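Local structure of acetyltransferase (Bacillus cereus, 1Y9W) at residues L29-E32 with V33-P36; E13-Y16 with I17-V21; P110-Y113 with K114-Y118; D103-S106 with F107-P110. The protein probably catalyses transfer of an acyl group, in the manner of GNAT-family acetyltransferases, to an acceptor that is not known. All blocks are in the same frame, centred on the assembly; numbering follows the deposited sequence.

Contact 1: residues L29-E32 with V33-P36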
ATOM      1  N   LEU A  29      -8.935 -18.049  -4.345  1.00 34.34           N
ATOM      2  CA  LEU A  29      -9.715 -17.108  -5.144  1.00 34.05           C
ATOM      3  C   LEU A  29      -9.962 -17.675  -6.532  1.00 34.61           C
ATOM      4  O   LEU A  29      -9.167 -18.468  -7.042  1.00 33.72           O
ATOM      5  CB  LEU A  29      -8.988 -15.765  -5.276  1.00 33.30           C
ATOM      6  CG  LEU A  29      -8.848 -14.929  -4.006  1.00 34.46           C
ATOM      7  CD1 LEU A  29      -8.079 -13.658  -4.313  1.00 33.49           C
ATOM      8  CD2 LEU A  29     -10.227 -14.611  -3.458  1.00 31.79           C
ATOM      9  N   THR A  30     -11.066 -17.260  -7.143  1.00 35.33           N
ATOM     10  CA  THR A  30     -11.417 -17.727  -8.475  1.00 37.48           C
ATOM     11  C   THR A  30     -10.715 -16.901  -9.552  1.00 38.67           C
ATOM     12  O   THR A  30     -10.282 -15.772  -9.306  1.00 38.08           O
ATOM     13  CB  THR A  30     -12.944 -17.682  -8.692  1.00 37.35           C
ATOM     14  OG1 THR A  30     -13.424 -16.348  -8.483  1.00 37.25           O
ATOM     15  CG2 THR A  30     -13.639 -18.635  -7.724  1.00 37.51           C
ATOM     16  N   ASP A  31     -10.604 -17.477 -10.744  1.00 39.92           N
ATOM     17  CA  ASP A  31      -9.931 -16.817 -11.857  1.00 40.69           C
ATOM     18  C   ASP A  31     -10.637 -15.539 -12.269  1.00 39.61           C
ATOM     19  O   ASP A  31     -10.035 -14.638 -12.849  1.00 39.96           O
ATOM     20  CB  ASP A  31      -9.832 -17.771 -13.052  1.00 42.16           C
ATOM     21  CG  ASP A  31      -9.299 -19.136 -12.659  1.00 43.27           C
ATOM     22  OD1 ASP A  31      -8.440 -19.207 -11.753  1.00 43.94           O
ATOM     23  OD2 ASP A  31      -9.732 -20.140 -13.262  1.00 46.36           O
ATOM     24  N   GLU A  32     -11.920 -15.471 -11.958  1.00 38.73           N
ATOM     25  CA  GLU A  32     -12.727 -14.313 -12.285  1.00 38.93           C
ATOM     26  C   GLU A  32     -12.118 -12.995 -11.783  1.00 38.01           C
ATOM     27  O   GLU A  32     -12.260 -11.959 -12.429  1.00 38.49           O
ATOM     28  CB  GLU A  32     -14.122 -14.507 -11.693  1.00 41.58           C
ATOM     29  CG  GLU A  32     -15.034 -13.313 -11.806  1.00 44.33           C
ATOM     30  CD  GLU A  32     -16.213 -13.416 -10.861  1.00 46.52           C
ATOM     31  OE1 GLU A  32     -15.982 -13.582  -9.643  1.00 47.19           O
ATOM     32  OE2 GLU A  32     -17.367 -13.330 -11.335  1.00 49.79           O
ATOM     33  N   VAL A  33     -11.444 -13.027 -10.637  1.00 36.69           N
ATOM     34  CA  VAL A  33     -10.853 -11.805 -10.084  1.00 35.29           C
ATOM     35  C   VAL A  33      -9.354 -11.714 -10.347  1.00 35.34           C
ATOM     36  O   VAL A  33      -8.720 -10.700 -10.028  1.00 34.56           O
ATOM     37  CB  VAL A  33     -11.076 -11.702  -8.544  1.00 34.72           C
ATOM     38  CG1 VAL A  33     -12.556 -11.704  -8.223  1.00 33.91           C
ATOM     39  CG2 VAL A  33     -10.389 -12.856  -7.833  1.00 33.72           C
ATOM     40  N   LYS A  34      -8.794 -12.766 -10.939  1.00 34.94           N
ATOM     41  CA  LYS A  34      -7.364 -12.811 -11.205  1.00 34.24           C
ATOM     42  C   LYS A  34      -6.857 -12.053 -12.437  1.00 35.42           C
ATOM     43  O   LYS A  34      -6.286 -12.638 -13.367  1.00 35.35           O
ATOM     44  CB  LYS A  34      -6.893 -14.272 -11.236  1.00 33.05           C
ATOM     45  CG  LYS A  34      -7.082 -14.978  -9.890  1.00 31.11           C
ATOM     46  CD  LYS A  34      -6.584 -16.417  -9.900  1.00 29.48           C
ATOM     47  CE  LYS A  34      -6.938 -17.108  -8.595  1.00 28.23           C
ATOM     48  NZ  LYS A  34      -6.471 -18.512  -8.550  1.00 27.62           N
ATOM     49  N   GLN A  35      -7.069 -10.739 -12.429  1.00 35.08           N
ATOM     50  CA  GLN A  35      -6.586  -9.888 -13.503  1.00 35.04           C
ATOM     51  C   GLN A  35      -5.068  -9.950 -13.405  1.00 35.19           C
ATOM     52  O   GLN A  35      -4.505  -9.742 -12.335  1.00 36.59           O
ATOM     53  CB  GLN A  35      -7.044  -8.446 -13.287  1.00 35.18           C
ATOM     54  CG  GLN A  35      -6.338  -7.433 -14.184  1.00 35.34           C
ATOM     55  CD  GLN A  35      -6.663  -5.988 -13.820  1.00 34.85           C
ATOM     56  OE1 GLN A  35      -6.746  -5.636 -12.644  1.00 35.28           O
ATOM     57  NE2 GLN A  35      -6.827  -5.143 -14.829  1.00 33.32           N
ATOM     58  N   PRO A  36      -4.379 -10.266 -14.511  1.00 35.53           N
ATOM     59  CA  PRO A  36      -2.915 -10.324 -14.438  1.00 35.17           C
ATOM     60  C   PRO A  36      -2.352  -8.963 -14.002  1.00 35.27           C
ATOM     61  O   PRO A  36      -2.675  -7.931 -14.597  1.00 33.74           O
ATOM     62  CB  PRO A  36      -2.517 -10.720 -15.862  1.00 35.59           C
ATOM     63  CG  PRO A  36      -3.665 -10.200 -16.699  1.00 35.74           C
ATOM     64  CD  PRO A  36      -4.859 -10.558 -15.872  1.00 34.31           C
TER
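The backbone N of K34 donates to the carbonyl O of D31 at 2.9 Å, and one residue earlier the N of V33 reaches the O of T30 at 3.3 Å. These two bonds define overlapping beta turns, after which the chain bends again in an inverse gamma turn centred on K34, closed by a weak bond from Q35 N to V33 O. These turns lie in the loop between helix 11-27 and the first strand of the GNAT sheet, 38-45. The side chain of K34 is fully extended and doubles back across the turn, its CG passing 3.3 Å from T30 O. Its NZ is bonded to the carbonyl O of M26, back in the helix, and forms a long salt bridge of 3.8 Å with D31 OD1, so that the lysine ties the turn to the helix end. L29 and V33 also pack against H131 and P128 of the second subunit. With CG1 anti to the carbonyl carbon (chi1 -59°), V33 turns its other methyl inward: CG2 lies 3.3 Å from T30 O and 4.1 Å from L29 CB.

Contact 2: residues E13-Y16 with I17-V21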
ATOM      1  N   GLU A  13      14.034 -14.036   3.064  1.00 34.77           N
ATOM      2  CA  GLU A  13      12.982 -14.694   3.823  1.00 34.35           C
ATOM      3  C   GLU A  13      11.724 -13.828   3.864  1.00 34.28           C
ATOM      4  O   GLU A  13      10.605 -14.342   3.848  1.00 34.02           O
ATOM      5  CB  GLU A  13      13.477 -15.016   5.232  1.00 35.17           C
ATOM      6  CG  GLU A  13      14.661 -15.980   5.238  1.00 36.84           C
ATOM      7  CD  GLU A  13      15.211 -16.254   6.630  1.00 38.19           C
ATOM      8  OE1 GLU A  13      15.398 -15.287   7.404  1.00 38.65           O
ATOM      9  OE2 GLU A  13      15.472 -17.437   6.944  1.00 38.47           O
ATOM     10  N   GLY A  14      11.910 -12.513   3.898  1.00 33.84           N
ATOM     11  CA  GLY A  14      10.771 -11.613   3.906  1.00 32.60           C
ATOM     12  C   GLY A  14      10.031 -11.694   2.584  1.00 32.41           C
ATOM     13  O   GLY A  14       8.811 -11.564   2.527  1.00 30.95           O
ATOM     14  N   GLU A  15      10.781 -11.913   1.510  1.00 33.02           N
ATOM     15  CA  GLU A  15      10.206 -12.024   0.173  1.00 33.58           C
ATOM     16  C   GLU A  15       9.480 -13.360   0.063  1.00 32.58           C
ATOM     17  O   GLU A  15       8.501 -13.484  -0.668  1.00 31.40           O
ATOM     18  CB  GLU A  15      11.316 -11.945  -0.882  1.00 35.21           C
ATOM     19  CG  GLU A  15      10.843 -11.879  -2.325  1.00 38.43           C
ATOM     20  CD  GLU A  15      10.128 -10.578  -2.653  1.00 42.41           C
ATOM     21  OE1 GLU A  15      10.492  -9.530  -2.072  1.00 43.92           O
ATOM     22  OE2 GLU A  15       9.213 -10.596  -3.506  1.00 45.32           O
ATOM     23  N   TYR A  16       9.973 -14.357   0.790  1.00 32.09           N
ATOM     24  CA  TYR A  16       9.366 -15.685   0.784  1.00 32.50           C
ATOM     25  C   TYR A  16       8.001 -15.612   1.454  1.00 31.21           C
ATOM     26  O   TYR A  16       7.024 -16.174   0.957  1.00 31.34           O
ATOM     27  CB  TYR A  16      10.259 -16.674   1.535  1.00 33.28           C
ATOM     28  CG  TYR A  16       9.670 -18.060   1.705  1.00 34.39           C
ATOM     29  CD1 TYR A  16       9.341 -18.845   0.597  1.00 36.19           C
ATOM     30  CD2 TYR A  16       9.464 -18.599   2.978  1.00 34.34           C
ATOM     31  CE1 TYR A  16       8.818 -20.143   0.754  1.00 35.69           C
ATOM     32  CE2 TYR A  16       8.941 -19.888   3.144  1.00 35.02           C
ATOM     33  CZ  TYR A  16       8.623 -20.653   2.028  1.00 35.26           C
ATOM     34  OH  TYR A  16       8.112 -21.923   2.190  1.00 36.83           O
ATOM     35  N   ILE A  17       7.949 -14.921   2.590  1.00 29.77           N
ATOM     36  CA  ILE A  17       6.708 -14.746   3.340  1.00 28.59           C
ATOM     37  C   ILE A  17       5.661 -14.112   2.431  1.00 27.53           C
ATOM     38  O   ILE A  17       4.517 -14.570   2.353  1.00 25.70           O
ATOM     39  CB  ILE A  17       6.927 -13.831   4.569  1.00 28.87           C
ATOM     40  CG1 ILE A  17       7.862 -14.521   5.568  1.00 29.72           C
ATOM     41  CG2 ILE A  17       5.593 -13.479   5.214  1.00 28.79           C
ATOM     42  CD1 ILE A  17       7.365 -15.879   6.056  1.00 30.31           C
ATOM     43  N   LYS A  18       6.078 -13.060   1.737  1.00 26.96           N
ATOM     44  CA  LYS A  18       5.213 -12.340   0.812  1.00 27.37           C
ATOM     45  C   LYS A  18       4.637 -13.251  -0.270  1.00 27.38           C
ATOM     46  O   LYS A  18       3.446 -13.183  -0.572  1.00 26.13           O
ATOM     47  CB  LYS A  18       5.992 -11.193   0.151  1.00 26.13           C
ATOM     48  CG  LYS A  18       5.236 -10.493  -0.963  1.00 26.00           C
ATOM     49  CD  LYS A  18       6.058  -9.378  -1.582  1.00 27.21           C
ATOM     50  CE  LYS A  18       5.272  -8.651  -2.664  1.00 28.88           C
ATOM     51  NZ  LYS A  18       5.956  -7.395  -3.096  1.00 31.67           N
ATOM     52  N   ASN A  19       5.490 -14.093  -0.855  1.00 28.47           N
ATOM     53  CA  ASN A  19       5.064 -15.012  -1.911  1.00 29.95           C
ATOM     54  C   ASN A  19       4.178 -16.146  -1.397  1.00 28.45           C
ATOM     55  O   ASN A  19       3.268 -16.597  -2.097  1.00 29.35           O
ATOM     56  CB  ASN A  19       6.281 -15.589  -2.639  1.00 31.62           C
ATOM     57  CG  ASN A  19       7.063 -14.529  -3.387  1.00 33.41           C
ATOM     58  OD1 ASN A  19       6.491 -13.724  -4.125  1.00 33.39           O
ATOM     59  ND2 ASN A  19       8.376 -14.526  -3.207  1.00 36.35           N
ATOM     60  N   LYS A  20       4.449 -16.616  -0.185  1.00 27.16           N
ATOM     61  CA  LYS A  20       3.628 -17.666   0.395  1.00 28.00           C
ATOM     62  C   LYS A  20       2.231 -17.083   0.628  1.00 27.21           C
ATOM     63  O   LYS A  20       1.228 -17.775   0.457  1.00 27.19           O
ATOM     64  CB  LYS A  20       4.246 -18.149   1.703  1.00 29.00           C
ATOM     65  CG  LYS A  20       5.588 -18.842   1.519  1.00 33.13           C
ATOM     66  CD  LYS A  20       5.436 -20.345   1.343  1.00 35.58           C
ATOM     67  CE  LYS A  20       4.658 -20.709   0.095  1.00 38.12           C
ATOM     68  NZ  LYS A  20       4.374 -22.175   0.060  1.00 39.09           N
ATOM     69  N   VAL A  21       2.172 -15.804   1.001  1.00 26.50           N
ATOM     70  CA  VAL A  21       0.896 -15.122   1.224  1.00 27.37           C
ATOM     71  C   VAL A  21       0.143 -14.931  -0.088  1.00 28.60           C
ATOM     72  O   VAL A  21      -1.078 -15.092  -0.144  1.00 28.13           O
ATOM     73  CB  VAL A  21       1.083 -13.724   1.854  1.00 27.29           C
ATOM     74  CG1 VAL A  21      -0.219 -12.964   1.798  1.00 25.46           C
ATOM     75  CG2 VAL A  21       1.536 -13.852   3.291  1.00 26.88           C
TER
HETATM   76  O   HOH W   1       6.806 -10.514  -5.049  1.00 53.04           O
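Y16, with CG anti to the backbone N (chi1 175°), and K20, whose aliphatic chain is bent at chi2 (-92°) and again at chi3 (63°), meet one turn apart on helix 11-27. The bends fold the lysine over the phenol, with CG 3.6 Å from the centroid of the Y16 ring in a CH-pi contact over the face and CD 3.2 Å from Y16 OH. The backbone between them keeps the regular i to i+4 bonding of the alpha helix, from I17 N to E13 O through to K20 N to Y16 O, the last 2.9 Å long. The neighbouring flank is polar. E15 and K18 lie side by side and point the same way, while N19 crosses E15 with its amide plane steeply inclined to the carboxylate. A water donates to E15 OE2 at 2.9 Å and, weakly, to N19 OD1. The helix is also an interface element: I17, K18 and K20 pack on I51, F68 and W70 of the second subunit, and E13 forms a salt bridge with K45 of that subunit. E15 OE2 and K18 NZ remain 4.6 Å apart, beyond a salt bridge, so any mutual attraction is probably modest.

Contact 3: residues P110-Y113 with K114-Y118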
ATOM      1  N   PRO A 110      -5.708  16.408  -0.720  1.00 26.27           N
ATOM      2  CA  PRO A 110      -6.775  15.405  -0.842  1.00 26.34           C
ATOM      3  C   PRO A 110      -8.079  15.966  -1.429  1.00 28.29           C
ATOM      4  O   PRO A 110      -8.907  15.215  -1.948  1.00 28.30           O
ATOM      5  CB  PRO A 110      -6.944  14.898   0.589  1.00 25.77           C
ATOM      6  CG  PRO A 110      -6.490  16.056   1.420  1.00 26.43           C
ATOM      7  CD  PRO A 110      -5.272  16.539   0.679  1.00 25.80           C
ATOM      8  N   GLU A 111      -8.262  17.283  -1.352  1.00 28.22           N
ATOM      9  CA  GLU A 111      -9.464  17.896  -1.907  1.00 28.73           C
ATOM     10  C   GLU A 111      -9.410  17.834  -3.433  1.00 27.36           C
ATOM     11  O   GLU A 111     -10.419  18.002  -4.106  1.00 28.08           O
ATOM     12  CB  GLU A 111      -9.623  19.351  -1.423  1.00 30.86           C
ATOM     13  CG  GLU A 111      -8.529  20.330  -1.833  1.00 35.24           C
ATOM     14  CD  GLU A 111      -7.163  19.987  -1.253  1.00 37.81           C
ATOM     15  OE1 GLU A 111      -7.077  19.654  -0.051  1.00 37.62           O
ATOM     16  OE2 GLU A 111      -6.168  20.065  -2.003  1.00 42.37           O
ATOM     17  N   PHE A 112      -8.228  17.582  -3.980  1.00 25.16           N
ATOM     18  CA  PHE A 112      -8.091  17.463  -5.420  1.00 24.01           C
ATOM     19  C   PHE A 112      -8.908  16.252  -5.852  1.00 23.59           C
ATOM     20  O   PHE A 112      -9.705  16.321  -6.783  1.00 23.70           O
ATOM     21  CB  PHE A 112      -6.627  17.245  -5.803  1.00 23.39           C
ATOM     22  CG  PHE A 112      -6.425  16.878  -7.246  1.00 23.10           C
ATOM     23  CD1 PHE A 112      -6.450  17.852  -8.240  1.00 23.88           C
ATOM     24  CD2 PHE A 112      -6.217  15.546  -7.615  1.00 23.61           C
ATOM     25  CE1 PHE A 112      -6.268  17.504  -9.582  1.00 23.30           C
ATOM     26  CE2 PHE A 112      -6.033  15.189  -8.950  1.00 21.76           C
ATOM     27  CZ  PHE A 112      -6.058  16.170  -9.935  1.00 21.93           C
ATOM     28  N   TYR A 113      -8.695  15.138  -5.160  1.00 22.76           N
ATOM     29  CA  TYR A 113      -9.390  13.889  -5.457  1.00 22.62           C
ATOM     30  C   TYR A 113     -10.867  13.946  -5.089  1.00 22.73           C
ATOM     31  O   TYR A 113     -11.706  13.351  -5.765  1.00 22.83           O
ATOM     32  CB  TYR A 113      -8.707  12.749  -4.711  1.00 21.50           C
ATOM     33  CG  TYR A 113      -7.250  12.628  -5.073  1.00 20.79           C
ATOM     34  CD1 TYR A 113      -6.862  12.128  -6.312  1.00 21.12           C
ATOM     35  CD2 TYR A 113      -6.261  13.045  -4.193  1.00 19.57           C
ATOM     36  CE1 TYR A 113      -5.520  12.047  -6.662  1.00 21.19           C
ATOM     37  CE2 TYR A 113      -4.920  12.968  -4.530  1.00 19.90           C
ATOM     38  CZ  TYR A 113      -4.552  12.466  -5.765  1.00 21.59           C
ATOM     39  OH  TYR A 113      -3.212  12.355  -6.090  1.00 23.31           O
ATOM     40  N   LYS A 114     -11.165  14.663  -4.012  1.00 22.87           N
ATOM     41  CA  LYS A 114     -12.528  14.831  -3.533  1.00 26.09           C
ATOM     42  C   LYS A 114     -13.298  15.559  -4.633  1.00 26.30           C
ATOM     43  O   LYS A 114     -14.437  15.224  -4.950  1.00 26.84           O
ATOM     44  CB  LYS A 114     -12.497  15.665  -2.243  1.00 28.87           C
ATOM     45  CG  LYS A 114     -13.754  15.621  -1.383  1.00 32.43           C
ATOM     46  CD  LYS A 114     -14.861  16.455  -1.975  1.00 35.98           C
ATOM     47  CE  LYS A 114     -16.075  16.500  -1.060  1.00 38.79           C
ATOM     48  NZ  LYS A 114     -17.156  17.360  -1.648  1.00 41.24           N
ATOM     49  N   LYS A 115     -12.640  16.547  -5.221  1.00 26.50           N
ATOM     50  CA  LYS A 115     -13.208  17.361  -6.289  1.00 28.06           C
ATOM     51  C   LYS A 115     -13.369  16.545  -7.572  1.00 27.68           C
ATOM     52  O   LYS A 115     -14.123  16.918  -8.465  1.00 28.16           O
ATOM     53  CB  LYS A 115     -12.290  18.566  -6.531  1.00 30.75           C
ATOM     54  CG  LYS A 115     -12.681  19.450  -7.680  1.00 36.41           C
ATOM     55  CD  LYS A 115     -11.576  20.449  -7.989  1.00 40.46           C
ATOM     56  CE  LYS A 115     -11.946  21.349  -9.180  1.00 43.56           C
ATOM     57  NZ  LYS A 115     -12.073  20.614 -10.484  1.00 44.07           N
ATOM     58  N   HIS A 116     -12.668  15.420  -7.660  1.00 26.96           N
ATOM     59  CA  HIS A 116     -12.754  14.585  -8.844  1.00 24.09           C
ATOM     60  C   HIS A 116     -13.586  13.330  -8.697  1.00 24.25           C
ATOM     61  O   HIS A 116     -13.314  12.331  -9.355  1.00 24.19           O
ATOM     62  CB  HIS A 116     -11.356  14.218  -9.337  1.00 24.68           C
ATOM     63  CG  HIS A 116     -10.680  15.325 -10.085  1.00 25.57           C
ATOM     64  ND1 HIS A 116     -10.183  16.449  -9.462  1.00 25.43           N
ATOM     65  CD2 HIS A 116     -10.484  15.512 -11.412  1.00 26.39           C
ATOM     66  CE1 HIS A 116      -9.713  17.284 -10.373  1.00 27.04           C
ATOM     67  NE2 HIS A 116      -9.885  16.739 -11.565  1.00 28.09           N
ATOM     68  N   GLY A 117     -14.597  13.376  -7.837  1.00 23.42           N
ATOM     69  CA  GLY A 117     -15.472  12.228  -7.680  1.00 23.39           C
ATOM     70  C   GLY A 117     -15.017  11.077  -6.802  1.00 24.38           C
ATOM     71  O   GLY A 117     -15.625  10.001  -6.827  1.00 23.50           O
ATOM     72  N   TYR A 118     -13.952  11.282  -6.033  1.00 23.52           N
ATOM     73  CA  TYR A 118     -13.466  10.240  -5.140  1.00 21.25           C
ATOM     74  C   TYR A 118     -14.120  10.414  -3.780  1.00 20.96           C
ATOM     75  O   TYR A 118     -14.272  11.528  -3.285  1.00 20.39           O
ATOM     76  CB  TYR A 118     -11.944  10.311  -5.026  1.00 20.67           C
ATOM     77  CG  TYR A 118     -11.242   9.700  -6.221  1.00 19.81           C
ATOM     78  CD1 TYR A 118     -10.937   8.336  -6.257  1.00 18.69           C
ATOM     79  CD2 TYR A 118     -10.929  10.471  -7.337  1.00 18.12           C
ATOM     80  CE1 TYR A 118     -10.338   7.759  -7.379  1.00 18.05           C
ATOM     81  CE2 TYR A 118     -10.332   9.899  -8.466  1.00 19.01           C
ATOM     82  CZ  TYR A 118     -10.041   8.547  -8.478  1.00 17.99           C
ATOM     83  OH  TYR A 118      -9.459   7.990  -9.592  1.00 20.36           O
TER
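The ring of F112 carries the imidazole of H116 over one face, with ND1 4.0 Å above the plane and close to the ring centre, and has Y113 CE1 at its edge. H116 in turn is covered on one face by F112 CZ, set toward its rim, and takes the carbonyl O of F112 at its edge. The two planes are inclined at 33°, an oblique pairing with CE1 of F112 only 3.5 Å from CE1 of H116. F112 CD2 also stands over the centre of the Y113 ring, while the O of Y113 lies in the plane of the Y118 ring, at its edge. With CG beside its backbone N (chi1 -78°), H116 swings back toward F112, and H116 ND1 donates to F112 O at 2.7 Å, nearly in the ring plane; NE2 is bonded to S82 OG, so both nitrogens have partners. This is the C-terminal end of helix 110-115, closed by a Schellman motif. Y118 N returns to Y113 O at 3.1 Å, G117 takes a positive phi of 81°, and a weak bond joins G117 N to K114 O. The apolar contact of this motif joins Y113 CB to Y118 CB at 4.1 Å. F112 and H116 touch L85 of helix 80-94, and Y118 lies on I100 and L102 of strand 99-105, its OH weakly bonded to E89.

Contact 4: residues D103-S106 with F107-P110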
ATOM      1  N   ASP A 103      -4.751   6.907  -1.802  1.00 18.52           N
ATOM      2  CA  ASP A 103      -4.787   7.588  -0.520  1.00 19.22           C
ATOM      3  C   ASP A 103      -3.996   8.861  -0.712  1.00 19.09           C
ATOM      4  O   ASP A 103      -3.184   8.962  -1.634  1.00 18.47           O
ATOM      5  CB  ASP A 103      -4.186   6.744   0.607  1.00 21.50           C
ATOM      6  CG  ASP A 103      -2.717   6.449   0.409  1.00 23.46           C
ATOM      7  OD1 ASP A 103      -2.398   5.335  -0.062  1.00 24.87           O
ATOM      8  OD2 ASP A 103      -1.885   7.329   0.730  1.00 25.63           O
ATOM      9  N   SER A 104      -4.252   9.839   0.146  1.00 18.38           N
ATOM     10  CA  SER A 104      -3.578  11.118   0.050  1.00 17.39           C
ATOM     11  C   SER A 104      -3.461  11.726   1.443  1.00 16.74           C
ATOM     12  O   SER A 104      -4.444  11.807   2.176  1.00 17.44           O
ATOM     13  CB  SER A 104      -4.391  12.043  -0.864  1.00 17.65           C
ATOM     14  OG  SER A 104      -3.709  13.252  -1.134  1.00 21.99           O
ATOM     15  N   PHE A 105      -2.252  12.131   1.809  1.00 16.12           N
ATOM     16  CA  PHE A 105      -2.018  12.760   3.098  1.00 16.04           C
ATOM     17  C   PHE A 105      -2.565  14.179   3.023  1.00 17.92           C
ATOM     18  O   PHE A 105      -2.762  14.721   1.934  1.00 19.18           O
ATOM     19  CB  PHE A 105      -0.524  12.783   3.408  1.00 14.00           C
ATOM     20  CG  PHE A 105       0.011  11.466   3.883  1.00 13.49           C
ATOM     21  CD1 PHE A 105      -0.153  11.072   5.204  1.00 13.17           C
ATOM     22  CD2 PHE A 105       0.663  10.607   3.008  1.00 12.30           C
ATOM     23  CE1 PHE A 105       0.326   9.837   5.653  1.00 11.99           C
ATOM     24  CE2 PHE A 105       1.142   9.372   3.447  1.00 13.39           C
ATOM     25  CZ  PHE A 105       0.973   8.988   4.774  1.00 12.17           C
ATOM     26  N   SER A 106      -2.824  14.770   4.183  1.00 17.85           N
ATOM     27  CA  SER A 106      -3.343  16.126   4.261  1.00 17.20           C
ATOM     28  C   SER A 106      -2.442  17.121   3.528  1.00 18.94           C
ATOM     29  O   SER A 106      -2.918  18.128   2.997  1.00 21.07           O
ATOM     30  CB  SER A 106      -3.498  16.536   5.731  1.00 15.05           C
ATOM     31  OG  SER A 106      -2.344  16.189   6.482  1.00 13.27           O
ATOM     32  N   PHE A 107      -1.142  16.847   3.479  1.00 18.90           N
ATOM     33  CA  PHE A 107      -0.223  17.763   2.803  1.00 18.70           C
ATOM     34  C   PHE A 107      -0.043  17.449   1.312  1.00 19.22           C
ATOM     35  O   PHE A 107       0.849  17.996   0.661  1.00 18.92           O
ATOM     36  CB  PHE A 107       1.135  17.756   3.525  1.00 17.29           C
ATOM     37  CG  PHE A 107       1.726  16.389   3.688  1.00 15.38           C
ATOM     38  CD1 PHE A 107       2.387  15.770   2.634  1.00 15.84           C
ATOM     39  CD2 PHE A 107       1.601  15.707   4.892  1.00 15.18           C
ATOM     40  CE1 PHE A 107       2.912  14.490   2.775  1.00 14.94           C
ATOM     41  CE2 PHE A 107       2.125  14.422   5.047  1.00 15.39           C
ATOM     42  CZ  PHE A 107       2.782  13.813   3.983  1.00 16.02           C
ATOM     43  N   GLN A 108      -0.898  16.573   0.780  1.00 19.73           N
ATOM     44  CA  GLN A 108      -0.844  16.181  -0.627  1.00 20.25           C
ATOM     45  C   GLN A 108      -2.135  16.512  -1.377  1.00 22.71           C
ATOM     46  O   GLN A 108      -2.527  15.793  -2.298  1.00 25.49           O
ATOM     47  CB  GLN A 108      -0.595  14.684  -0.756  1.00 17.75           C
ATOM     48  CG  GLN A 108       0.648  14.172  -0.075  1.00 15.99           C
ATOM     49  CD  GLN A 108       0.857  12.695  -0.340  1.00 18.46           C
ATOM     50  OE1 GLN A 108      -0.069  11.886  -0.200  1.00 16.88           O
ATOM     51  NE2 GLN A 108       2.077  12.327  -0.718  1.00 19.64           N
ATOM     52  N   ALA A 109      -2.810  17.577  -0.973  1.00 24.47           N
ATOM     53  CA  ALA A 109      -4.045  18.000  -1.635  1.00 26.03           C
ATOM     54  C   ALA A 109      -5.155  16.947  -1.824  1.00 26.54           C
ATOM     55  O   ALA A 109      -5.524  16.621  -2.959  1.00 27.70           O
ATOM     56  CB  ALA A 109      -3.701  18.626  -2.990  1.00 26.10           C
ATOM     57  N   PRO A 110      -5.708  16.408  -0.720  1.00 26.27           N
ATOM     58  CA  PRO A 110      -6.775  15.405  -0.842  1.00 26.34           C
ATOM     59  C   PRO A 110      -8.079  15.966  -1.429  1.00 28.29           C
ATOM     60  O   PRO A 110      -8.907  15.215  -1.948  1.00 28.30           O
ATOM     61  CB  PRO A 110      -6.944  14.898   0.589  1.00 25.77           C
ATOM     62  CG  PRO A 110      -6.490  16.056   1.420  1.00 26.43           C
ATOM     63  CD  PRO A 110      -5.272  16.539   0.679  1.00 25.80           C
TER
HETATM   64  O   HOH W   2      -0.194   9.046  -0.739  1.00 33.36           O
HETATM   65  O   HOH W   3      -1.033  10.540  -2.755  1.00 59.23           O
HETATM   66  O   HOH W   4      -2.502  19.692   0.784  1.00 33.02           O
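This is a turn contact at the C-terminal end of strand 99-105, where the chain of the GNAT fold leaves the sheet for helix 110-115. Q108 binds both the N and the O of F105. Its N donates to F105 O at 2.9 Å, closing a beta turn over S106 and F107, and its side-chain OE1 accepts the N-H of F105 at 3.0 Å along an almost straight line (173°). Two waters bridging to D103 also lie within bonding distance of OE1. Set beside its backbone N (chi1 -57°) and then extended, the glutamine side chain runs alongside F105, with OE1 near the plane of the phenyl ring, at its edge. F107 has CG wedged between its own N and carbonyl carbon (chi1 54°), which lays its ring across F105 CB, 3.6 Å from the centroid in a CH-pi contact. The two rings are nearly parallel but barely overlap. One water links S106 O at 2.7 Å to the N of A109. Q108 NE2 is bonded to N25 OD1 of the second subunit. Within the chain, S104 pairs with H134 of strand 133-139, S106 bonds to S132 just before that strand, and F107 meets H131 edge-to-face.

In the fold
From the N terminus the chain first passes through contact 2, within helix 11-27, and then contact 1, the successive turns that lead from that helix to strand 38-45; their centres are 20 Å apart. Strands 51-60 and 63-71 and helix 80-94 intervene before contact 4 turns the end of strand 99-105 toward helix 110-115, whose end contact 3 closes. All four follow in series, without nesting or crossing. Contacts 4 and 3 share P110 and touch where Y113 CE2 lies 3.6 Å from S104 OG. Contacts 1, 2 and 4 all reach the second subunit, whereas contact 3 joins its helix to the sheet and to helix 80-94 of its own chain.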